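Local coordinates for protein NAD-dependent aldehyde dehydrogenase (Burkholderia multivorans, PDB 5UJU) that probably oxidises aldehydes to carboxylic acids with NAD as the electron acceptor, as a member of the aldehyde dehydrogenase family, at residues D390-V395 / Q427-P432. Residues are numbered along the deposited sequence; the frame is centred on the assembly and turned at random.
Sequences DPARSV and QHPAFP
Val395 lies over one face of the His428 ring in a CH-pi contact. Val395 CG1 stands 3.8 Å from the centroid of the His428 ring, 23° off the normal, and sits nearest the ring atom CD2. CG1 lies beside the backbone N (chi1 -73°) and anti to the carbonyl carbon, while CG2 reaches the NE2 and CE1 side of the ring. Phe431 CD2 packs against the opposite face of the imidazole. The rotation of the ring is fixed at its edge, where Ala430 N donates in plane to His428 ND1 at 3.1 Å. That bond implies that ND1 carries no proton.

The apolar contacts centre on the Pro429 ring. Pro429 CD meets Val395 CG1 at 3.8 Å and also touches Pro391 CB. Pro429 CG lies 4.0 Å from Ala392 CA. Beside this patch, Pro391 CB approaches Gln427 O at 3.2 Å.

Polar bonds shape each partner separately. Asp390 is the N-cap of the helix, and its OD2 accepts from Arg393 N at 3.0 Å. Gln427 NE2 donates to Pro432 O across the loop.

The contact joins the N-terminal part of helix 391-398, just after helix 373-388, to the loop linking the antiparallel strands 418-421 and 440-445 at the end of the sheet formed within this chain, where 418-421 is the outermost strand.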
ATOM      1  N   ASP A 390     -39.504 -20.445 -15.905  1.00 31.62           N
ATOM      2  CA  ASP A 390     -40.177 -21.550 -15.235  1.00 30.89           C
ATOM      3  C   ASP A 390     -39.583 -21.791 -13.858  1.00 33.12           C
ATOM      4  O   ASP A 390     -38.372 -22.033 -13.765  1.00 31.78           O
ATOM      5  CB  ASP A 390     -40.078 -22.823 -16.058  1.00 28.36           C
ATOM      6  CG  ASP A 390     -40.710 -23.991 -15.348  1.00 34.36           C
ATOM      7  OD1 ASP A 390     -41.931 -23.911 -15.108  1.00 33.04           O
ATOM      8  OD2 ASP A 390     -39.993 -24.958 -14.991  1.00 32.99           O
ATOM      9  N   PRO A 391     -40.375 -21.751 -12.779  1.00 31.12           N
ATOM     10  CA  PRO A 391     -39.803 -21.972 -11.431  1.00 30.20           C
ATOM     11  C   PRO A 391     -38.982 -23.248 -11.286  1.00 29.59           C
ATOM     12  O   PRO A 391     -37.832 -23.184 -10.840  1.00 30.50           O
ATOM     13  CB  PRO A 391     -41.046 -22.000 -10.536  1.00 22.80           C
ATOM     14  CG  PRO A 391     -42.069 -21.203 -11.278  1.00 27.03           C
ATOM     15  CD  PRO A 391     -41.817 -21.464 -12.736  1.00 26.61           C
ATOM     16  N   ALA A 392     -39.527 -24.406 -11.668  1.00 33.16           N
ATOM     17  CA  ALA A 392     -38.797 -25.654 -11.444  1.00 35.70           C
ATOM     18  C   ALA A 392     -37.472 -25.667 -12.199  1.00 35.90           C
ATOM     19  O   ALA A 392     -36.454 -26.120 -11.667  1.00 28.52           O
ATOM     20  CB  ALA A 392     -39.653 -26.859 -11.840  1.00 36.83           C
ATOM     21  N   ARG A 393     -37.453 -25.150 -13.432  1.00 28.94           N
ATOM     22  CA  ARG A 393     -36.236 -25.177 -14.235  1.00 30.74           C
ATOM     23  C   ARG A 393     -35.285 -24.032 -13.908  1.00 33.00           C
ATOM     24  O   ARG A 393     -34.116 -24.086 -14.308  1.00 33.22           O
ATOM     25  CB  ARG A 393     -36.576 -25.140 -15.732  1.00 29.62           C
ATOM     26  CG  ARG A 393     -37.242 -26.410 -16.240  1.00 34.46           C
ATOM     27  CD  ARG A 393     -37.353 -26.448 -17.763  1.00 43.58           C
ATOM     28  NE  ARG A 393     -38.379 -25.545 -18.288  1.00 45.99           N
ATOM     29  CZ  ARG A 393     -38.126 -24.344 -18.809  1.00 47.51           C
ATOM     30  NH1 ARG A 393     -36.877 -23.900 -18.881  1.00 45.20           N
ATOM     31  NH2 ARG A 393     -39.121 -23.588 -19.267  1.00 42.57           N
ATOM     32  N   SER A 394     -35.727 -23.021 -13.157  1.00 30.88           N
ATOM     33  CA  SER A 394     -34.911 -21.831 -12.964  1.00 28.71           C
ATOM     34  C   SER A 394     -34.421 -21.597 -11.541  1.00 27.72           C
ATOM     35  O   SER A 394     -33.463 -20.844 -11.375  1.00 26.71           O
ATOM     36  CB  SER A 394     -35.693 -20.577 -13.375  1.00 27.49           C
ATOM     37  OG  SER A 394     -36.409 -20.809 -14.593  1.00 42.08           O
ATOM     38  N   VAL A 395     -35.042 -22.201 -10.522  1.00 28.65           N
ATOM     39  CA  VAL A 395     -34.757 -21.771  -9.148  1.00 38.92           C
ATOM     40  C   VAL A 395     -33.308 -22.026  -8.774  1.00 35.36           C
ATOM     41  O   VAL A 395     -32.705 -21.245  -8.034  1.00 34.95           O
ATOM     42  CB  VAL A 395     -35.712 -22.426  -8.128  1.00 37.13           C
ATOM     43  CG1 VAL A 395     -37.102 -21.812  -8.240  1.00 37.13           C
ATOM     44  CG2 VAL A 395     -35.734 -23.938  -8.278  1.00 34.14           C
ATOM     45  N   GLN A 427     -43.349 -18.666  -8.186  1.00 34.58           N
ATOM     46  CA  GLN A 427     -43.660 -19.419  -6.976  1.00 36.67           C
ATOM     47  C   GLN A 427     -42.631 -20.532  -6.885  1.00 30.61           C
ATOM     48  O   GLN A 427     -42.581 -21.410  -7.754  1.00 26.29           O
ATOM     49  CB  GLN A 427     -45.087 -19.972  -6.991  1.00 32.08           C
ATOM     50  CG  GLN A 427     -45.453 -20.763  -5.723  1.00 24.14           C
ATOM     51  CD  GLN A 427     -45.518 -19.908  -4.475  1.00 32.94           C
ATOM     52  OE1 GLN A 427     -45.504 -18.685  -4.551  1.00 32.81           O
ATOM     53  NE2 GLN A 427     -45.559 -20.555  -3.308  1.00 30.82           N
ATOM     54  N   HIS A 428     -41.779 -20.457  -5.875  1.00 27.94           N
ATOM     55  CA  HIS A 428     -40.752 -21.476  -5.685  1.00 30.45           C
ATOM     56  C   HIS A 428     -41.421 -22.805  -5.367  1.00 33.40           C
ATOM     57  O   HIS A 428     -42.253 -22.867  -4.455  1.00 34.36           O
ATOM     58  CB  HIS A 428     -39.795 -21.075  -4.560  1.00 30.97           C
ATOM     59  CG  HIS A 428     -38.501 -21.833  -4.575  1.00 30.09           C
ATOM     60  ND1 HIS A 428     -38.433 -23.195  -4.385  1.00 27.89           N
ATOM     61  CD2 HIS A 428     -37.228 -21.418  -4.773  1.00 28.78           C
ATOM     62  CE1 HIS A 428     -37.174 -23.588  -4.468  1.00 30.66           C
ATOM     63  NE2 HIS A 428     -36.423 -22.526  -4.695  1.00 28.61           N
ATOM     64  N   PRO A 429     -41.079 -23.886  -6.065  1.00 32.59           N
ATOM     65  CA  PRO A 429     -41.785 -25.157  -5.831  1.00 34.14           C
ATOM     66  C   PRO A 429     -41.568 -25.734  -4.438  1.00 34.54           C
ATOM     67  O   PRO A 429     -42.410 -26.513  -3.975  1.00 34.06           O
ATOM     68  CB  PRO A 429     -41.209 -26.085  -6.907  1.00 35.63           C
ATOM     69  CG  PRO A 429     -40.522 -25.179  -7.886  1.00 41.03           C
ATOM     70  CD  PRO A 429     -40.049 -24.004  -7.107  1.00 32.81           C
ATOM     71  N   ALA A 430     -40.473 -25.384  -3.761  1.00 32.33           N
ATOM     72  CA  ALA A 430     -40.146 -25.963  -2.460  1.00 31.92           C
ATOM     73  C   ALA A 430     -40.239 -24.988  -1.297  1.00 37.37           C
ATOM     74  O   ALA A 430     -40.311 -25.436  -0.147  1.00 38.24           O
ATOM     75  CB  ALA A 430     -38.724 -26.540  -2.481  1.00 35.05           C
ATOM     76  N   PHE A 431     -40.268 -23.681  -1.558  1.00 32.27           N
ATOM     77  CA  PHE A 431     -40.283 -22.658  -0.513  1.00 35.58           C
ATOM     78  C   PHE A 431     -41.437 -21.709  -0.797  1.00 36.74           C
ATOM     79  O   PHE A 431     -41.278 -20.729  -1.537  1.00 37.54           O
ATOM     80  CB  PHE A 431     -38.959 -21.897  -0.446  1.00 34.97           C
ATOM     81  CG  PHE A 431     -37.799 -22.729   0.004  1.00 36.75           C
ATOM     82  CD1 PHE A 431     -37.633 -23.038   1.350  1.00 34.84           C
ATOM     83  CD2 PHE A 431     -36.862 -23.193  -0.903  1.00 36.56           C
ATOM     84  CE1 PHE A 431     -36.555 -23.805   1.785  1.00 37.71           C
ATOM     85  CE2 PHE A 431     -35.782 -23.965  -0.474  1.00 39.05           C
ATOM     86  CZ  PHE A 431     -35.631 -24.268   0.875  1.00 37.97           C
ATOM     87  N   PRO A 432     -42.607 -21.959  -0.200  1.00 38.46           N
ATOM     88  CA  PRO A 432     -43.808 -21.182  -0.554  1.00 38.24           C
ATOM     89  C   PRO A 432     -43.655 -19.682  -0.399  1.00 34.69           C
ATOM     90  O   PRO A 432     -44.325 -18.921  -1.109  1.00 33.52           O
ATOM     91  CB  PRO A 432     -44.868 -21.723   0.420  1.00 43.02           C
ATOM     92  CG  PRO A 432     -44.373 -23.073   0.829  1.00 41.52           C
ATOM     93  CD  PRO A 432     -42.880 -22.984   0.830  1.00 36.78           C
TER